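Local coordinates for protein involved in catabolism of external DNA (Legionella pneumophila subsp. pneumophila, PDB 2OO3) that probably methylates the N6 position of adenine 2030 in 23S ribosomal RNA, with S-adenosyl-L-methionine as the methyl donor, at residues A[167-172]-A[176-181]; A[184-189]-A[242-247]; A[16-21]-A[221-226]. All coordinates share one frame; numbering follows the deposited sequence.

In the fold
Contacts 2 and 3 each include a strand of the central Rossmann-like sheet; contact 1 joins the loop after strand 161-165 to helix 174-188. The three centres are about 18 Å apart pairwise. Contacts 1 and 2 share that helix: contact 1 uses its start and contact 2 its end. Contact 3 lies on the other face of the sheet, under helix 14-30. Contacts 2 and 3 join through neighbouring strands, where Ile242 N is 2.8 Å from Val221 O, a probable hydrogen bond. The side chain of Pro167 is about 4 Å from that of Asp166, the predicted proton acceptor, and the side chain of Ile18 about 10 Å. Contact 2 is away from the predicted sites.

Contact 1: residues A[167-172]-A[176-181]; sequences PSYERK and KEIPYA
Arg171 and Glu177 both turn CG anti to their own carbonyl carbon. The Arg171 chain then bends at chi3 (-68°), while Glu177 runs out extended, and the two meet end-on at about a right angle. The loop 167-172 carries most of the Asp-Pro-Ser-Tyr sequence, a form of motif IV of the N6-adenine methyltransferases. It follows strand 161-165 and leads into helix 174-188. Arg171 uses two nitrogens, one for each carboxylate oxygen. NH1 of Arg171 lies 3.0 Å from OE2 of Glu177, in a nearly straight bond of 167°. NH2 of Arg171 lies 2.9 Å from OE1 of Glu177 and meets its syn lone pair. The guanidinium and carboxylate planes are 41° apart, so the pair is twisted rather than flat. This bidentate salt bridge forms at the outer side of the loop and ties it to the first turns of the helix.

The inner side is apolar. CG of the Pro167 ring sits 3.8 Å from both CG1 and CD1 of Ile178. CB of Pro167 also lies over one face of the Tyr169 ring, displaced toward its rim. The far end of Tyr169 reaches back toward the helix, and its OH is hydrogen-bonded to the backbone O of Trp197. That bond holds the ring against strand 193-200, where Ile178 also packs on Val196. Glu174, at the start of the helix, accepts the backbone N-H groups of Tyr169 and Arg171, one on each carboxylate oxygen. Pro167 directly follows Asp166, the predicted proton acceptor, and its side chain is about 4 Å from that of His43, a predicted S-adenosyl-L-methionine binding residue. Within the loop, Ser168 closes an ST turn: its OG accepts from Glu170 N at 3.2 Å.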
# COMPACT_ATOMS: atom_id res chain seq x y z
N PRO A 167 2.30 0.30 8.14
CA PRO A 167 3.17 0.25 9.33
C PRO A 167 4.36 -0.66 9.15
O PRO A 167 4.29 -1.56 8.30
CB PRO A 167 2.25 -0.32 10.44
CG PRO A 167 0.83 -0.29 9.84
CD PRO A 167 1.02 -0.40 8.36
N SER A 168 5.43 -0.42 9.91
CA SER A 168 6.57 -1.35 9.95
C SER A 168 6.36 -2.61 10.82
O SER A 168 6.99 -3.64 10.56
CB SER A 168 7.84 -0.63 10.42
OG SER A 168 7.79 -0.38 11.82
N TYR A 169 5.47 -2.52 11.82
CA TYR A 169 5.29 -3.59 12.82
C TYR A 169 6.64 -4.00 13.49
O TYR A 169 6.82 -5.18 13.81
CB TYR A 169 4.59 -4.83 12.25
CG TYR A 169 3.26 -4.52 11.63
CD1 TYR A 169 2.09 -4.54 12.38
CD2 TYR A 169 3.19 -4.13 10.30
CE1 TYR A 169 0.85 -4.21 11.81
CE2 TYR A 169 1.98 -3.81 9.71
CZ TYR A 169 0.82 -3.83 10.46
OH TYR A 169 -0.34 -3.54 9.84
N GLU A 170 7.57 -3.05 13.63
CA GLU A 170 8.78 -3.31 14.42
C GLU A 170 8.45 -3.52 15.92
O GLU A 170 9.21 -4.19 16.61
CB GLU A 170 9.88 -2.24 14.20
CG GLU A 170 9.50 -0.81 14.63
CD GLU A 170 10.67 0.20 14.56
OE1 GLU A 170 11.46 0.17 13.57
OE2 GLU A 170 10.80 1.02 15.50
N ARG A 171 7.35 -2.94 16.42
CA ARG A 171 6.84 -3.29 17.76
C ARG A 171 5.63 -4.21 17.65
O ARG A 171 4.72 -3.98 16.84
CB ARG A 171 6.48 -2.05 18.59
CG ARG A 171 7.66 -1.04 18.80
CD ARG A 171 7.23 0.25 19.51
NE ARG A 171 6.32 1.07 18.69
CZ ARG A 171 5.00 1.14 18.87
NH1 ARG A 171 4.41 0.47 19.85
NH2 ARG A 171 4.28 1.90 18.06
N LYS A 172 5.62 -5.25 18.47
CA LYS A 172 4.53 -6.20 18.55
C LYS A 172 3.23 -5.43 18.82
O LYS A 172 2.16 -5.78 18.29
CB LYS A 172 4.82 -7.15 19.72
CG LYS A 172 3.82 -8.21 20.01
CD LYS A 172 4.31 -8.85 21.29
CE LYS A 172 3.24 -9.45 22.11
NZ LYS A 172 3.86 -10.38 23.10
N LYS A 176 -1.93 -4.39 17.61
CA LYS A 176 -3.17 -3.94 18.27
C LYS A 176 -3.41 -2.44 18.18
O LYS A 176 -4.58 -2.02 18.11
CB LYS A 176 -3.28 -4.43 19.72
CG LYS A 176 -2.17 -4.05 20.59
CD LYS A 176 -2.59 -4.20 22.06
CE LYS A 176 -1.62 -3.45 22.97
NZ LYS A 176 -0.42 -4.29 23.21
N GLU A 177 -2.34 -1.63 18.14
CA GLU A 177 -2.52 -0.18 17.98
C GLU A 177 -3.23 0.17 16.66
O GLU A 177 -4.10 1.02 16.61
CB GLU A 177 -1.18 0.52 18.00
CG GLU A 177 -0.53 0.50 19.38
CD GLU A 177 0.92 0.94 19.38
OE1 GLU A 177 1.47 1.21 18.29
OE2 GLU A 177 1.50 1.02 20.48
N ILE A 178 -2.83 -0.51 15.59
CA ILE A 178 -3.30 -0.18 14.25
C ILE A 178 -4.79 -0.42 14.08
O ILE A 178 -5.50 0.50 13.71
CB ILE A 178 -2.42 -0.88 13.15
CG1 ILE A 178 -1.03 -0.25 13.13
CG2 ILE A 178 -3.10 -0.84 11.79
CD1 ILE A 178 -0.99 1.26 12.81
N PRO A 179 -5.29 -1.64 14.38
CA PRO A 179 -6.74 -1.79 14.24
C PRO A 179 -7.53 -0.90 15.18
O PRO A 179 -8.64 -0.52 14.84
CB PRO A 179 -6.98 -3.25 14.61
CG PRO A 179 -5.65 -3.95 14.29
CD PRO A 179 -4.65 -2.91 14.77
N TYR A 180 -6.98 -0.61 16.36
CA TYR A 180 -7.62 0.31 17.31
C TYR A 180 -7.79 1.70 16.66
O TYR A 180 -8.88 2.25 16.68
CB TYR A 180 -6.79 0.45 18.58
CG TYR A 180 -7.47 1.27 19.67
CD1 TYR A 180 -8.47 0.72 20.44
CD2 TYR A 180 -7.11 2.60 19.92
CE1 TYR A 180 -9.10 1.44 21.44
CE2 TYR A 180 -7.74 3.34 20.93
CZ TYR A 180 -8.74 2.74 21.69
OH TYR A 180 -9.40 3.43 22.71
N ALA A 181 -6.72 2.23 16.09
CA ALA A 181 -6.77 3.51 15.41
C ALA A 181 -7.73 3.51 14.20
O ALA A 181 -8.48 4.48 13.99
CB ALA A 181 -5.37 3.93 14.97

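Contact 2: residues A[184-189]-A[242-247]; sequences NAYSKF and IINPPY. With SO4 (sulfate ion), chain C.
Tyr186 lies near the end of helix 174-188, and Ile243 is the last residue of strand 237-243. Their CA atoms are 9.1 Å apart, the nearest CA pair across the two segments. After Ile243 the chain leaves the strand, and Asn244 takes a left-handed backbone conformation.

Tyr186 places CG anti to the backbone N (chi1 -178°), which sends the ring from the helix to the strand end. The CG2 methyl of Ile243 meets the ring obliquely, 3.6 Å from CE1 of Tyr186. Asn244 comes to the ring edge instead, with its ND2 4.1 Å from CE1 of Tyr186. The amide and ring planes are 31° apart. That ND2 donates to the backbone O of Gly192 and of Ser190, which joins the strand end to the turn before strand 193-200.

This is helix-on-sheet packing of a Rossmann-like methyltransferase fold, in which strand 237-243 is antiparallel to both its neighbours. Ile216 of helix 203-216 touches both Tyr186 and Ile243.

A water links Asn244 to a sulfate ion. It donates to OD1 of Asn244 at 2.9 Å and to O1 of the sulfate at 3.2 Å. The sulfate, probably from the crystallisation liquor, is also bound by Ser217, Ser218, Lys219 and Lys278. Its O2 lies 3.4 Å from OH of Tyr186, at most a weak hydrogen bond, and not a settled one.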
# COMPACT_ATOMS: atom_id res chain seq x y z
N ASN A 184 -11.33 3.60 15.34
CA ASN A 184 -11.73 4.94 15.80
C ASN A 184 -12.02 5.85 14.60
O ASN A 184 -13.04 6.55 14.59
CB ASN A 184 -10.64 5.60 16.65
CG ASN A 184 -10.93 7.07 16.94
OD1 ASN A 184 -10.20 7.99 16.48
ND2 ASN A 184 -12.02 7.32 17.67
N ALA A 185 -11.11 5.80 13.62
CA ALA A 185 -11.21 6.57 12.39
C ALA A 185 -12.50 6.21 11.67
O ALA A 185 -13.25 7.09 11.27
CB ALA A 185 -10.00 6.29 11.50
N TYR A 186 -12.76 4.91 11.51
CA TYR A 186 -13.94 4.43 10.82
C TYR A 186 -15.22 4.93 11.51
O TYR A 186 -16.19 5.27 10.81
CB TYR A 186 -13.93 2.89 10.77
CG TYR A 186 -15.10 2.31 10.03
CD1 TYR A 186 -15.07 2.14 8.64
CD2 TYR A 186 -16.25 1.92 10.71
CE1 TYR A 186 -16.15 1.61 7.97
CE2 TYR A 186 -17.32 1.38 10.06
CZ TYR A 186 -17.26 1.23 8.70
OH TYR A 186 -18.35 0.71 8.06
N SER A 187 -15.23 4.98 12.85
CA SER A 187 -16.44 5.46 13.56
C SER A 187 -16.82 6.90 13.16
O SER A 187 -18.00 7.23 13.13
CB SER A 187 -16.31 5.34 15.08
OG SER A 187 -15.37 6.27 15.60
N LYS A 188 -15.82 7.72 12.83
CA LYS A 188 -15.99 9.13 12.46
C LYS A 188 -16.16 9.33 10.95
O LYS A 188 -16.70 10.33 10.51
CB LYS A 188 -14.76 9.95 12.87
CG LYS A 188 -14.51 10.07 14.36
CD LYS A 188 -13.13 10.68 14.58
CE LYS A 188 -13.22 11.77 15.63
NZ LYS A 188 -12.19 12.81 15.39
N PHE A 189 -15.68 8.37 10.16
CA PHE A 189 -15.71 8.51 8.71
C PHE A 189 -15.90 7.12 8.10
O PHE A 189 -14.96 6.53 7.59
CB PHE A 189 -14.40 9.17 8.25
CG PHE A 189 -14.37 9.50 6.80
CD1 PHE A 189 -15.48 10.06 6.17
CD2 PHE A 189 -13.21 9.27 6.05
CE1 PHE A 189 -15.45 10.39 4.81
CE2 PHE A 189 -13.17 9.59 4.69
CZ PHE A 189 -14.28 10.15 4.08
N ILE A 242 -8.80 -4.18 3.23
CA ILE A 242 -9.41 -2.98 2.65
C ILE A 242 -10.84 -2.89 3.11
O ILE A 242 -11.59 -3.86 3.00
CB ILE A 242 -9.31 -2.96 1.07
CG1 ILE A 242 -7.84 -2.98 0.63
CG2 ILE A 242 -9.99 -1.70 0.52
CD1 ILE A 242 -7.58 -3.42 -0.76
N ILE A 243 -11.19 -1.75 3.70
CA ILE A 243 -12.56 -1.43 4.06
C ILE A 243 -13.14 -0.51 2.99
O ILE A 243 -12.50 0.46 2.57
CB ILE A 243 -12.63 -0.72 5.41
CG1 ILE A 243 -12.04 -1.65 6.50
CG2 ILE A 243 -14.10 -0.33 5.77
CD1 ILE A 243 -11.79 -0.95 7.88
N ASN A 244 -14.35 -0.84 2.55
CA ASN A 244 -15.02 -0.17 1.44
C ASN A 244 -14.28 -0.32 0.12
O ASN A 244 -14.02 0.66 -0.58
CB ASN A 244 -15.29 1.29 1.83
CG ASN A 244 -16.28 1.39 3.00
OD1 ASN A 244 -17.23 0.60 3.09
ND2 ASN A 244 -16.05 2.34 3.90
N PRO A 245 -13.91 -1.57 -0.22
CA PRO A 245 -13.17 -1.68 -1.46
C PRO A 245 -14.05 -1.34 -2.68
O PRO A 245 -15.29 -1.51 -2.63
CB PRO A 245 -12.74 -3.14 -1.50
CG PRO A 245 -13.82 -3.87 -0.71
CD PRO A 245 -14.13 -2.89 0.42
N PRO A 246 -13.42 -0.85 -3.76
CA PRO A 246 -14.15 -0.46 -4.96
C PRO A 246 -14.80 -1.62 -5.65
O PRO A 246 -14.34 -2.80 -5.53
CB PRO A 246 -13.07 0.10 -5.87
CG PRO A 246 -11.92 0.50 -4.90
CD PRO A 246 -11.98 -0.63 -3.92
N TYR A 247 -15.92 -1.28 -6.27
CA TYR A 247 -16.48 -1.98 -7.40
C TYR A 247 -15.43 -2.52 -8.37
O TYR A 247 -14.66 -1.75 -9.01
CB TYR A 247 -17.38 -0.99 -8.18
CG TYR A 247 -18.34 -1.67 -9.14
CD1 TYR A 247 -19.20 -2.69 -8.69
CD2 TYR A 247 -18.39 -1.30 -10.49
CE1 TYR A 247 -20.10 -3.32 -9.58
CE2 TYR A 247 -19.27 -1.91 -11.38
CZ TYR A 247 -20.12 -2.92 -10.92
OH TYR A 247 -21.00 -3.52 -11.80
S SO4 C . -20.79 -2.57 8.31
O1 SO4 C . -19.97 -2.24 7.16
O2 SO4 C . -20.53 -1.58 9.36
O3 SO4 C . -22.20 -2.50 7.91
O4 SO4 C . -20.48 -3.89 8.85
O HOH W 1 -18.10 -0.06 5.77

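Contact 3: residues A[16-21]-A[221-226]; sequences DVIKHI and VRIELH
Lys19 NZ is gripped by two carboxylates. It lies 3.1 Å from OD1 of Asp16, one turn back in the helix, and also forms a salt bridge with Asp166, while Trp197 adds a cation-pi contact. These partners fix the lysine beside the sheet.

The next residue back, Ile18, makes the contact with strand 220-226. Its CG1 is anti to the backbone N (chi1 -180°), and its CG2 is flanked by both backbone arms and faces Leu225. CG2 of Ile18 lies 4.0 Å from CD2 of Leu225, and the two side chains run antiparallel alongside each other. Two residues earlier on the strand, CD1 of Ile223 is met more loosely by CD1 of Ile18, at 4.4 Å. Leu257 and Cys238 also pack on Ile18.

Glu224, between these two strand residues, points away from the helix. Its OE2 takes NH1 of Arg222 at 2.9 Å and also bonds Tyr198, while its OE1 takes NE2 of His226.

Ile18 packs the helix on one face of the sheet through Ile223 and Leu225, as helices flank the sheet in Rossmann-like methyltransferases; His20 of the same helix is a predicted S-adenosyl-L-methionine binding residue.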
# COMPACT_ATOMS: atom_id res chain seq x y z
N ASP A 16 6.35 -4.78 -1.13
CA ASP A 16 6.20 -3.50 -1.85
C ASP A 16 5.46 -3.69 -3.16
O ASP A 16 4.61 -2.90 -3.51
CB ASP A 16 7.56 -2.87 -2.14
CG ASP A 16 8.02 -1.92 -1.01
OD1 ASP A 16 7.28 -1.77 -0.00
OD2 ASP A 16 9.13 -1.34 -1.14
N VAL A 17 5.78 -4.73 -3.90
CA VAL A 17 5.16 -4.92 -5.20
C VAL A 17 3.64 -5.07 -5.05
O VAL A 17 2.86 -4.31 -5.69
CB VAL A 17 5.76 -6.13 -5.96
CG1 VAL A 17 4.93 -6.40 -7.26
CG2 VAL A 17 7.21 -5.86 -6.31
N ILE A 18 3.20 -6.00 -4.20
CA ILE A 18 1.76 -6.18 -4.07
C ILE A 18 1.07 -4.96 -3.42
O ILE A 18 -0.03 -4.54 -3.84
CB ILE A 18 1.34 -7.51 -3.39
CG1 ILE A 18 -0.21 -7.60 -3.30
CG2 ILE A 18 1.91 -7.63 -1.99
CD1 ILE A 18 -0.97 -7.56 -4.69
N LYS A 19 1.71 -4.37 -2.43
CA LYS A 19 1.13 -3.18 -1.79
C LYS A 19 0.98 -2.01 -2.78
O LYS A 19 -0.05 -1.30 -2.81
CB LYS A 19 1.96 -2.85 -0.54
CG LYS A 19 2.29 -1.42 -0.29
CD LYS A 19 3.23 -1.20 0.93
CE LYS A 19 4.20 -2.35 1.20
NZ LYS A 19 5.15 -2.01 2.30
N HIS A 20 2.00 -1.78 -3.60
CA HIS A 20 1.97 -0.63 -4.50
C HIS A 20 1.07 -0.83 -5.71
O HIS A 20 0.43 0.11 -6.15
CB HIS A 20 3.38 -0.22 -4.91
CG HIS A 20 4.19 0.37 -3.78
ND1 HIS A 20 5.56 0.26 -3.71
CD2 HIS A 20 3.81 1.09 -2.69
CE1 HIS A 20 6.00 0.89 -2.63
NE2 HIS A 20 4.95 1.40 -2.00
N ILE A 21 0.98 -2.05 -6.23
CA ILE A 21 0.03 -2.30 -7.31
C ILE A 21 -1.37 -2.11 -6.77
O ILE A 21 -2.21 -1.49 -7.46
CB ILE A 21 0.17 -3.74 -7.89
CG1 ILE A 21 1.57 -3.89 -8.49
CG2 ILE A 21 -0.94 -4.00 -8.94
CD1 ILE A 21 1.93 -5.35 -8.90
N VAL A 221 -12.37 -6.52 2.22
CA VAL A 221 -11.72 -7.60 1.52
C VAL A 221 -10.32 -7.76 2.10
O VAL A 221 -9.66 -6.76 2.48
CB VAL A 221 -11.76 -7.44 -0.05
CG1 VAL A 221 -10.98 -6.19 -0.53
CG2 VAL A 221 -11.19 -8.67 -0.73
N ARG A 222 -9.89 -9.01 2.24
CA ARG A 222 -8.56 -9.31 2.69
C ARG A 222 -7.85 -10.00 1.54
O ARG A 222 -8.43 -10.90 0.94
CB ARG A 222 -8.64 -10.24 3.91
CG ARG A 222 -7.42 -11.12 4.02
CD ARG A 222 -7.22 -11.66 5.39
NE ARG A 222 -8.05 -12.80 5.70
CZ ARG A 222 -7.59 -13.96 6.20
NH1 ARG A 222 -6.28 -14.17 6.41
NH2 ARG A 222 -8.44 -14.93 6.49
N ILE A 223 -6.65 -9.54 1.19
CA ILE A 223 -5.86 -10.20 0.17
C ILE A 223 -4.49 -10.58 0.77
O ILE A 223 -3.95 -9.86 1.62
CB ILE A 223 -5.72 -9.32 -1.09
CG1 ILE A 223 -4.90 -8.06 -0.78
CG2 ILE A 223 -7.13 -8.95 -1.62
CD1 ILE A 223 -4.49 -7.23 -2.04
N GLU A 224 -3.97 -11.75 0.40
CA GLU A 224 -2.67 -12.16 0.93
C GLU A 224 -1.89 -12.85 -0.17
O GLU A 224 -2.48 -13.41 -1.08
CB GLU A 224 -2.80 -13.10 2.14
CG GLU A 224 -3.47 -12.46 3.33
CD GLU A 224 -3.42 -13.31 4.60
OE1 GLU A 224 -2.93 -14.48 4.53
OE2 GLU A 224 -3.87 -12.81 5.65
N LEU A 225 -0.58 -12.77 -0.06
CA LEU A 225 0.36 -13.37 -0.99
C LEU A 225 1.38 -14.09 -0.13
O LEU A 225 1.97 -13.49 0.76
CB LEU A 225 1.04 -12.24 -1.80
CG LEU A 225 2.12 -12.57 -2.83
CD1 LEU A 225 1.57 -13.43 -3.96
CD2 LEU A 225 2.73 -11.29 -3.41
N HIS A 226 1.58 -15.37 -0.39
CA HIS A 226 2.42 -16.19 0.45
C HIS A 226 3.50 -16.82 -0.42
O HIS A 226 3.22 -17.47 -1.44
CB HIS A 226 1.58 -17.25 1.15
CG HIS A 226 0.60 -16.68 2.13
ND1 HIS A 226 0.99 -16.07 3.30
CD2 HIS A 226 -0.75 -16.65 2.12
CE1 HIS A 226 -0.08 -15.67 3.96
NE2 HIS A 226 -1.15 -16.01 3.26